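PDB 7ADK: lipoprotein from Mycoplasma mycoides subsp. capri, which probably cleaves proteins as a peptidase of the mycoplasma DUF31 family, related to the PA clan. Local coordinates for residues 264-278 and 632-645. Numbering follows the deposited sequence.
Sequences KGPSVVDSLGRNEKA and LYIVGYPTAYKDFY
Ile634 pushes its CD1 methyl among Leu272, Lys277 and Ala278, a compact example of how two irregular chains, more than 350 residues apart, can be joined by side chains, without backbone pairing between them. Its CG1 is anti to its own carbonyl carbon (chi1 -61°) and the branch is extended beyond, which carries CD1 out to Lys277 CB at 3.4 Å. Leu272 reaches the same methyl through CD2, the two side chains crossing at about a right angle, and Ala278 CB adds a looser contact at 4.1 Å. Ile634 is also the centre of an inverse gamma turn, closed by a weak bond from Val635 N to Tyr633 O.

Beside it, Leu632 CD1 packs 3.8 Å from Lys277 CG, these two side chains also running crosswise. The same methyl meets the edge of the Arg274 guanidinium at NH1 (3.5 Å), while Glu276 CG lies over one face of that group. The charges are engaged elsewhere: Arg274 with Asp630, Glu276 with Lys591.

At the far end, Tyr645 supplies the polar link. Its OH donates to Ser267 O (2.8 Å), reaching the carbonyl oxygen side-on, 98° at the oxygen, and from above the carbonyl plane. Phe644 overlaps one face of the ring near its rim, and Val269 N lies over the opposite face. An Asx turn, Tyr645 N to Asp643 OD1 (3.2 Å), ties the tyrosine to Asp643, whose OD2 is bonded to Ser663.

Residues 632-635 also lie against strand 761-765, Leu632 sharing a backbone bond with Arg764. The whole is a largely buried loop-to-loop contact, held by apolar side chains and one tyrosine bond, that brings the loop before strand 289-293 to the one between helices 603-606 and 651-655, within the DUF31 peptidase region.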
ATOM      1  N   LYS B 264      14.596  -1.162  -5.531  1.00 70.35           N
ATOM      2  CA  LYS B 264      13.928  -1.657  -4.319  1.00 70.35           C
ATOM      3  C   LYS B 264      14.937  -2.240  -3.312  1.00 70.35           C
ATOM      4  O   LYS B 264      14.564  -3.021  -2.446  1.00 70.35           O
ATOM      5  CB  LYS B 264      12.831  -2.663  -4.703  1.00 70.35           C
ATOM      6  CG  LYS B 264      11.820  -2.103  -5.707  1.00 70.35           C
ATOM      7  CD  LYS B 264      10.770  -3.145  -6.089  1.00 70.35           C
ATOM      8  CE  LYS B 264       9.874  -2.593  -7.202  1.00 70.35           C
ATOM      9  NZ  LYS B 264       8.888  -3.598  -7.656  1.00 70.35           N
ATOM     10  N   GLY B 265      16.223  -1.887  -3.428  1.00 66.66           N
ATOM     11  CA  GLY B 265      17.280  -2.174  -2.452  1.00 66.66           C
ATOM     12  C   GLY B 265      17.009  -1.650  -1.024  1.00 66.66           C
ATOM     13  O   GLY B 265      17.387  -2.338  -0.088  1.00 66.66           O
ATOM     14  N   PRO B 266      16.301  -0.525  -0.791  1.00 63.36           N
ATOM     15  CA  PRO B 266      15.655  -0.246   0.492  1.00 63.36           C
ATOM     16  C   PRO B 266      14.646  -1.344   0.880  1.00 63.36           C
ATOM     17  O   PRO B 266      13.937  -1.857   0.024  1.00 63.36           O
ATOM     18  CB  PRO B 266      14.947   1.098   0.306  1.00 63.36           C
ATOM     19  CG  PRO B 266      15.701   1.760  -0.834  1.00 63.36           C
ATOM     20  CD  PRO B 266      16.089   0.583  -1.708  1.00 63.36           C
ATOM     21  N   SER B 267      14.524  -1.678   2.163  1.00 61.37           N
ATOM     22  CA  SER B 267      13.801  -2.876   2.645  1.00 61.37           C
ATOM     23  C   SER B 267      12.347  -3.126   2.178  1.00 61.37           C
ATOM     24  O   SER B 267      11.633  -2.243   1.702  1.00 61.37           O
ATOM     25  CB  SER B 267      13.847  -2.838   4.174  1.00 61.37           C
ATOM     26  OG  SER B 267      13.050  -3.814   4.786  1.00 61.37           O
ATOM     27  N   VAL B 268      11.852  -4.348   2.421  1.00 58.61           N
ATOM     28  CA  VAL B 268      10.421  -4.669   2.619  1.00 58.61           C
ATOM     29  C   VAL B 268       9.777  -3.838   3.749  1.00 58.61           C
ATOM     30  O   VAL B 268      10.467  -3.073   4.414  1.00 58.61           O
ATOM     31  CB  VAL B 268      10.228  -6.205   2.644  1.00 58.61           C
ATOM     32  CG1 VAL B 268      10.700  -6.865   3.923  1.00 58.61           C
ATOM     33  CG2 VAL B 268       8.799  -6.671   2.378  1.00 58.61           C
ATOM     34  N   VAL B 269       8.449  -3.903   3.926  1.00 59.54           N
ATOM     35  CA  VAL B 269       7.691  -2.813   4.570  1.00 59.54           C
ATOM     36  C   VAL B 269       6.532  -3.152   5.525  1.00 59.54           C
ATOM     37  O   VAL B 269       6.199  -2.332   6.368  1.00 59.54           O
ATOM     38  CB  VAL B 269       7.159  -1.909   3.466  1.00 59.54           C
ATOM     39  CG1 VAL B 269       6.063  -2.594   2.668  1.00 59.54           C
ATOM     40  CG2 VAL B 269       6.570  -0.626   4.018  1.00 59.54           C
ATOM     41  N   ASP B 270       5.849  -4.287   5.399  1.00 58.22           N
ATOM     42  CA  ASP B 270       4.669  -4.599   6.236  1.00 58.22           C
ATOM     43  C   ASP B 270       4.756  -6.026   6.797  1.00 58.22           C
ATOM     44  O   ASP B 270       3.814  -6.493   7.414  1.00 58.22           O
ATOM     45  CB  ASP B 270       3.333  -4.396   5.480  1.00 58.22           C
ATOM     46  CG  ASP B 270       2.939  -2.998   4.955  1.00 58.22           C
ATOM     47  OD1 ASP B 270       3.056  -1.996   5.690  1.00 58.22           O
ATOM     48  OD2 ASP B 270       2.422  -2.920   3.813  1.00 58.22           O
ATOM     49  N   SER B 271       5.862  -6.731   6.555  1.00 59.09           N
ATOM     50  CA  SER B 271       6.026  -8.170   6.771  1.00 59.09           C
ATOM     51  C   SER B 271       7.068  -8.455   7.852  1.00 59.09           C
ATOM     52  O   SER B 271       8.003  -7.685   8.007  1.00 59.09           O
ATOM     53  CB  SER B 271       6.419  -8.834   5.452  1.00 59.09           C
ATOM     54  OG  SER B 271       6.378 -10.230   5.604  1.00 59.09           O
ATOM     55  N   LEU B 272       6.907  -9.540   8.613  1.00 61.14           N
ATOM     56  CA  LEU B 272       7.834  -9.988   9.663  1.00 61.14           C
ATOM     57  C   LEU B 272       8.569 -11.265   9.238  1.00 61.14           C
ATOM     58  O   LEU B 272       7.936 -12.290   9.038  1.00 61.14           O
ATOM     59  CB  LEU B 272       7.059 -10.302  10.955  1.00 61.14           C
ATOM     60  CG  LEU B 272       6.165  -9.185  11.495  1.00 61.14           C
ATOM     61  CD1 LEU B 272       5.458  -9.674  12.756  1.00 61.14           C
ATOM     62  CD2 LEU B 272       6.954  -7.915  11.768  1.00 61.14           C
ATOM     63  N   GLY B 273       9.898 -11.258   9.177  1.00 63.79           N
ATOM     64  CA  GLY B 273      10.663 -12.460   8.838  1.00 63.79           C
ATOM     65  C   GLY B 273      10.713 -13.537   9.934  1.00 63.79           C
ATOM     66  O   GLY B 273      10.477 -14.703   9.635  1.00 63.79           O
ATOM     67  N   ARG B 274      11.032 -13.173  11.183  1.00 68.40           N
ATOM     68  CA  ARG B 274      11.387 -14.092  12.288  1.00 68.40           C
ATOM     69  C   ARG B 274      11.148 -13.488  13.673  1.00 68.40           C
ATOM     70  O   ARG B 274      10.983 -12.281  13.799  1.00 68.40           O
ATOM     71  CB  ARG B 274      12.849 -14.595  12.157  1.00 68.40           C
ATOM     72  CG  ARG B 274      13.931 -13.543  12.462  1.00 68.40           C
ATOM     73  CD  ARG B 274      15.286 -14.167  12.772  1.00 68.40           C
ATOM     74  NE  ARG B 274      16.321 -13.171  13.122  1.00 68.40           N
ATOM     75  CZ  ARG B 274      17.580 -13.427  13.440  1.00 68.40           C
ATOM     76  NH1 ARG B 274      18.390 -12.497  13.829  1.00 68.40           N
ATOM     77  NH2 ARG B 274      18.113 -14.601  13.361  1.00 68.40           N
ATOM     78  N   ASN B 275      11.196 -14.312  14.714  1.00 70.64           N
ATOM     79  CA  ASN B 275      10.831 -13.922  16.080  1.00 70.64           C
ATOM     80  C   ASN B 275      11.750 -12.847  16.688  1.00 70.64           C
ATOM     81  O   ASN B 275      11.307 -11.949  17.389  1.00 70.64           O
ATOM     82  CB  ASN B 275      10.780 -15.200  16.928  1.00 70.64           C
ATOM     83  CG  ASN B 275       9.959 -15.006  18.184  1.00 70.64           C
ATOM     84  OD1 ASN B 275      10.342 -14.336  19.127  1.00 70.64           O
ATOM     85  ND2 ASN B 275       8.800 -15.609  18.252  1.00 70.64           N
ATOM     86  N   GLU B 276      13.039 -12.883  16.384  1.00 70.73           N
ATOM     87  CA  GLU B 276      13.993 -11.879  16.874  1.00 70.73           C
ATOM     88  C   GLU B 276      13.783 -10.504  16.219  1.00 70.73           C
ATOM     89  O   GLU B 276      14.298  -9.505  16.696  1.00 70.73           O
ATOM     90  CB  GLU B 276      15.443 -12.349  16.712  1.00 70.73           C
ATOM     91  CG  GLU B 276      15.747 -13.802  17.112  1.00 70.73           C
ATOM     92  CD  GLU B 276      15.158 -14.275  18.460  1.00 70.73           C
ATOM     93  OE1 GLU B 276      15.133 -13.524  19.458  1.00 70.73           O
ATOM     94  OE2 GLU B 276      14.726 -15.444  18.538  1.00 70.73           O
ATOM     95  N   LYS B 277      13.008 -10.434  15.123  1.00 67.16           N
ATOM     96  CA  LYS B 277      12.608  -9.184  14.457  1.00 67.16           C
ATOM     97  C   LYS B 277      11.288  -8.665  15.001  1.00 67.16           C
ATOM     98  O   LYS B 277      11.158  -7.483  15.247  1.00 67.16           O
ATOM     99  CB  LYS B 277      12.472  -9.363  12.940  1.00 67.16           C
ATOM    100  CG  LYS B 277      13.732  -9.866  12.248  1.00 67.16           C
ATOM    101  CD  LYS B 277      13.597 -10.038  10.720  1.00 67.16           C
ATOM    102  CE  LYS B 277      13.962  -8.807   9.876  1.00 67.16           C
ATOM    103  NZ  LYS B 277      15.413  -8.736   9.551  1.00 67.16           N
ATOM    104  N   ALA B 278      10.294  -9.503  15.217  1.00 66.27           N
ATOM    105  CA  ALA B 278       9.040  -9.116  15.844  1.00 66.27           C
ATOM    106  C   ALA B 278       8.456 -10.324  16.551  1.00 66.27           C
ATOM    107  O   ALA B 278       8.704 -11.447  16.152  1.00 66.27           O
ATOM    108  CB  ALA B 278       8.099  -8.556  14.797  1.00 66.27           C
ATOM    109  N   LEU B 632      19.425  -6.373  13.278  1.00 60.52           N
ATOM    110  CA  LEU B 632      17.967  -6.339  13.300  1.00 60.52           C
ATOM    111  C   LEU B 632      17.515  -4.894  13.353  1.00 60.52           C
ATOM    112  O   LEU B 632      17.902  -4.164  14.258  1.00 60.52           O
ATOM    113  CB  LEU B 632      17.386  -7.097  14.507  1.00 60.52           C
ATOM    114  CG  LEU B 632      17.582  -8.612  14.590  1.00 60.52           C
ATOM    115  CD1 LEU B 632      17.327  -9.253  13.250  1.00 60.52           C
ATOM    116  CD2 LEU B 632      18.943  -9.035  15.116  1.00 60.52           C
ATOM    117  N   TYR B 633      16.688  -4.482  12.404  1.00 63.06           N
ATOM    118  CA  TYR B 633      15.976  -3.226  12.530  1.00 63.06           C
ATOM    119  C   TYR B 633      14.552  -3.265  11.950  1.00 63.06           C
ATOM    120  O   TYR B 633      14.234  -2.494  11.055  1.00 63.06           O
ATOM    121  CB  TYR B 633      16.843  -1.989  12.150  1.00 63.06           C
ATOM    122  CG  TYR B 633      17.918  -2.125  11.110  1.00 63.06           C
ATOM    123  CD1 TYR B 633      19.195  -2.583  11.451  1.00 63.06           C
ATOM    124  CD2 TYR B 633      17.652  -1.739   9.802  1.00 63.06           C
ATOM    125  CE1 TYR B 633      20.178  -2.739  10.458  1.00 63.06           C
ATOM    126  CE2 TYR B 633      18.593  -2.003   8.803  1.00 63.06           C
ATOM    127  CZ  TYR B 633      19.844  -2.554   9.113  1.00 63.06           C
ATOM    128  OH  TYR B 633      20.654  -3.031   8.122  1.00 63.06           O
ATOM    129  N   ILE B 634      13.666  -4.145  12.468  1.00 60.47           N
ATOM    130  CA  ILE B 634      12.211  -3.839  12.448  1.00 60.47           C
ATOM    131  C   ILE B 634      12.021  -2.802  13.510  1.00 60.47           C
ATOM    132  O   ILE B 634      11.668  -3.055  14.650  1.00 60.47           O
ATOM    133  CB  ILE B 634      11.184  -4.961  12.697  1.00 60.47           C
ATOM    134  CG1 ILE B 634      11.351  -6.019  11.624  1.00 60.47           C
ATOM    135  CG2 ILE B 634       9.745  -4.397  12.595  1.00 60.47           C
ATOM    136  CD1 ILE B 634      10.270  -7.101  11.658  1.00 60.47           C
ATOM    137  N   VAL B 635      12.341  -1.619  13.085  1.00 61.08           N
ATOM    138  CA  VAL B 635      12.261  -0.396  13.832  1.00 61.08           C
ATOM    139  C   VAL B 635      12.000   0.674  12.820  1.00 61.08           C
ATOM    140  O   VAL B 635      12.203   0.493  11.619  1.00 61.08           O
ATOM    141  CB  VAL B 635      13.543  -0.079  14.608  1.00 61.08           C
ATOM    142  CG1 VAL B 635      13.760  -0.975  15.824  1.00 61.08           C
ATOM    143  CG2 VAL B 635      14.751  -0.258  13.722  1.00 61.08           C
ATOM    144  N   GLY B 636      11.549   1.809  13.310  1.00 59.36           N
ATOM    145  CA  GLY B 636      11.189   2.894  12.437  1.00 59.36           C
ATOM    146  C   GLY B 636       9.845   2.656  11.784  1.00 59.36           C
ATOM    147  O   GLY B 636       9.527   1.590  11.266  1.00 59.36           O
ATOM    148  N   TYR B 637       9.075   3.726  11.769  1.00 54.32           N
ATOM    149  CA  TYR B 637       7.867   3.829  10.986  1.00 54.32           C
ATOM    150  C   TYR B 637       8.014   5.063  10.098  1.00 54.32           C
ATOM    151  O   TYR B 637       7.808   6.183  10.568  1.00 54.32           O
ATOM    152  CB  TYR B 637       6.659   3.869  11.921  1.00 54.32           C
ATOM    153  CG  TYR B 637       6.510   2.697  12.872  1.00 54.32           C
ATOM    154  CD1 TYR B 637       7.205   2.688  14.096  1.00 54.32           C
ATOM    155  CD2 TYR B 637       5.562   1.698  12.609  1.00 54.32           C
ATOM    156  CE1 TYR B 637       6.916   1.722  15.076  1.00 54.32           C
ATOM    157  CE2 TYR B 637       5.264   0.738  13.591  1.00 54.32           C
ATOM    158  CZ  TYR B 637       5.923   0.758  14.835  1.00 54.32           C
ATOM    159  OH  TYR B 637       5.549  -0.104  15.813  1.00 54.32           O
ATOM    160  N   PRO B 638       8.439   4.935   8.840  1.00 54.82           N
ATOM    161  CA  PRO B 638       8.392   6.052   7.918  1.00 54.82           C
ATOM    162  C   PRO B 638       6.940   6.387   7.571  1.00 54.82           C
ATOM    163  O   PRO B 638       6.065   5.526   7.621  1.00 54.82           O
ATOM    164  CB  PRO B 638       9.214   5.609   6.718  1.00 54.82           C
ATOM    165  CG  PRO B 638       9.080   4.094   6.720  1.00 54.82           C
ATOM    166  CD  PRO B 638       8.900   3.729   8.184  1.00 54.82           C
ATOM    167  N   THR B 639       6.670   7.622   7.174  1.00 58.06           N
ATOM    168  CA  THR B 639       5.375   7.977   6.580  1.00 58.06           C
ATOM    169  C   THR B 639       5.096   7.125   5.344  1.00 58.06           C
ATOM    170  O   THR B 639       5.999   6.798   4.576  1.00 58.06           O
ATOM    171  CB  THR B 639       5.305   9.455   6.200  1.00 58.06           C
ATOM    172  OG1 THR B 639       6.386   9.813   5.372  1.00 58.06           O
ATOM    173  CG2 THR B 639       5.311  10.361   7.427  1.00 58.06           C
ATOM    174  N   ALA B 640       3.838   6.756   5.123  1.00 60.59           N
ATOM    175  CA  ALA B 640       3.459   5.858   4.037  1.00 60.59           C
ATOM    176  C   ALA B 640       3.536   6.482   2.620  1.00 60.59           C
ATOM    177  O   ALA B 640       3.285   5.792   1.636  1.00 60.59           O
ATOM    178  CB  ALA B 640       2.079   5.298   4.371  1.00 60.59           C
ATOM    179  N   TYR B 641       3.910   7.756   2.470  1.00 65.66           N
ATOM    180  CA  TYR B 641       3.915   8.449   1.177  1.00 65.66           C
ATOM    181  C   TYR B 641       4.849   7.813   0.133  1.00 65.66           C
ATOM    182  O   TYR B 641       4.471   7.684  -1.032  1.00 65.66           O
ATOM    183  CB  TYR B 641       4.240   9.933   1.395  1.00 65.66           C
ATOM    184  CG  TYR B 641       4.145  10.758   0.125  1.00 65.66           C
ATOM    185  CD1 TYR B 641       2.885  11.037  -0.436  1.00 65.66           C
ATOM    186  CD2 TYR B 641       5.312  11.216  -0.516  1.00 65.66           C
ATOM    187  CE1 TYR B 641       2.791  11.747  -1.647  1.00 65.66           C
ATOM    188  CE2 TYR B 641       5.223  11.921  -1.732  1.00 65.66           C
ATOM    189  CZ  TYR B 641       3.962  12.177  -2.306  1.00 65.66           C
ATOM    190  OH  TYR B 641       3.871  12.826  -3.496  1.00 65.66           O
ATOM    191  N   LYS B 642       6.040   7.346   0.538  1.00 66.07           N
ATOM    192  CA  LYS B 642       6.999   6.654  -0.354  1.00 66.07           C
ATOM    193  C   LYS B 642       6.969   5.120  -0.254  1.00 66.07           C
ATOM    194  O   LYS B 642       7.853   4.434  -0.762  1.00 66.07           O
ATOM    195  CB  LYS B 642       8.409   7.255  -0.229  1.00 66.07           C
ATOM    196  CG  LYS B 642       8.390   8.772  -0.485  1.00 66.07           C
ATOM    197  CD  LYS B 642       9.748   9.355  -0.893  1.00 66.07           C
ATOM    198  CE  LYS B 642      10.089   9.028  -2.352  1.00 66.07           C
ATOM    199  NZ  LYS B 642      11.373   9.650  -2.750  1.00 66.07           N
ATOM    200  N   ASP B 643       5.938   4.549   0.363  1.00 65.64           N
ATOM    201  CA  ASP B 643       5.710   3.106   0.430  1.00 65.64           C
ATOM    202  C   ASP B 643       5.287   2.540  -0.935  1.00 65.64           C
ATOM    203  O   ASP B 643       4.128   2.616  -1.341  1.00 65.64           O
ATOM    204  CB  ASP B 643       4.689   2.824   1.546  1.00 65.64           C
ATOM    205  CG  ASP B 643       4.403   1.344   1.805  1.00 65.64           C
ATOM    206  OD1 ASP B 643       4.741   0.505   0.942  1.00 65.64           O
ATOM    207  OD2 ASP B 643       3.858   1.053   2.893  1.00 65.64           O
ATOM    208  N   PHE B 644       6.260   1.984  -1.654  1.00 62.70           N
ATOM    209  CA  PHE B 644       6.136   1.479  -3.021  1.00 62.70           C
ATOM    210  C   PHE B 644       5.543   0.069  -3.146  1.00 62.70           C
ATOM    211  O   PHE B 644       5.331  -0.413  -4.259  1.00 62.70           O
ATOM    212  CB  PHE B 644       7.518   1.559  -3.676  1.00 62.70           C
ATOM    213  CG  PHE B 644       8.643   0.839  -2.959  1.00 62.70           C
ATOM    214  CD1 PHE B 644       9.490   1.544  -2.086  1.00 62.70           C
ATOM    215  CD2 PHE B 644       8.875  -0.522  -3.215  1.00 62.70           C
ATOM    216  CE1 PHE B 644      10.595   0.902  -1.513  1.00 62.70           C
ATOM    217  CE2 PHE B 644       9.981  -1.158  -2.642  1.00 62.70           C
ATOM    218  CZ  PHE B 644      10.846  -0.444  -1.802  1.00 62.70           C
ATOM    219  N   TYR B 645       5.269  -0.615  -2.035  1.00 62.43           N
ATOM    220  CA  TYR B 645       4.722  -1.972  -2.067  1.00 62.43           C
ATOM    221  C   TYR B 645       3.205  -2.009  -2.225  1.00 62.43           C
ATOM    222  O   TYR B 645       2.649  -3.022  -2.646  1.00 62.43           O
ATOM    223  CB  TYR B 645       5.108  -2.703  -0.794  1.00 62.43           C
ATOM    224  CG  TYR B 645       6.584  -2.961  -0.631  1.00 62.43           C
ATOM    225  CD1 TYR B 645       7.099  -4.183  -1.078  1.00 62.43           C
ATOM    226  CD2 TYR B 645       7.428  -2.003  -0.041  1.00 62.43           C
ATOM    227  CE1 TYR B 645       8.468  -4.442  -0.971  1.00 62.43           C
ATOM    228  CE2 TYR B 645       8.794  -2.274   0.096  1.00 62.43           C
ATOM    229  CZ  TYR B 645       9.316  -3.470  -0.424  1.00 62.43           C
ATOM    230  OH  TYR B 645      10.646  -3.682  -0.424  1.00 62.43           O
TER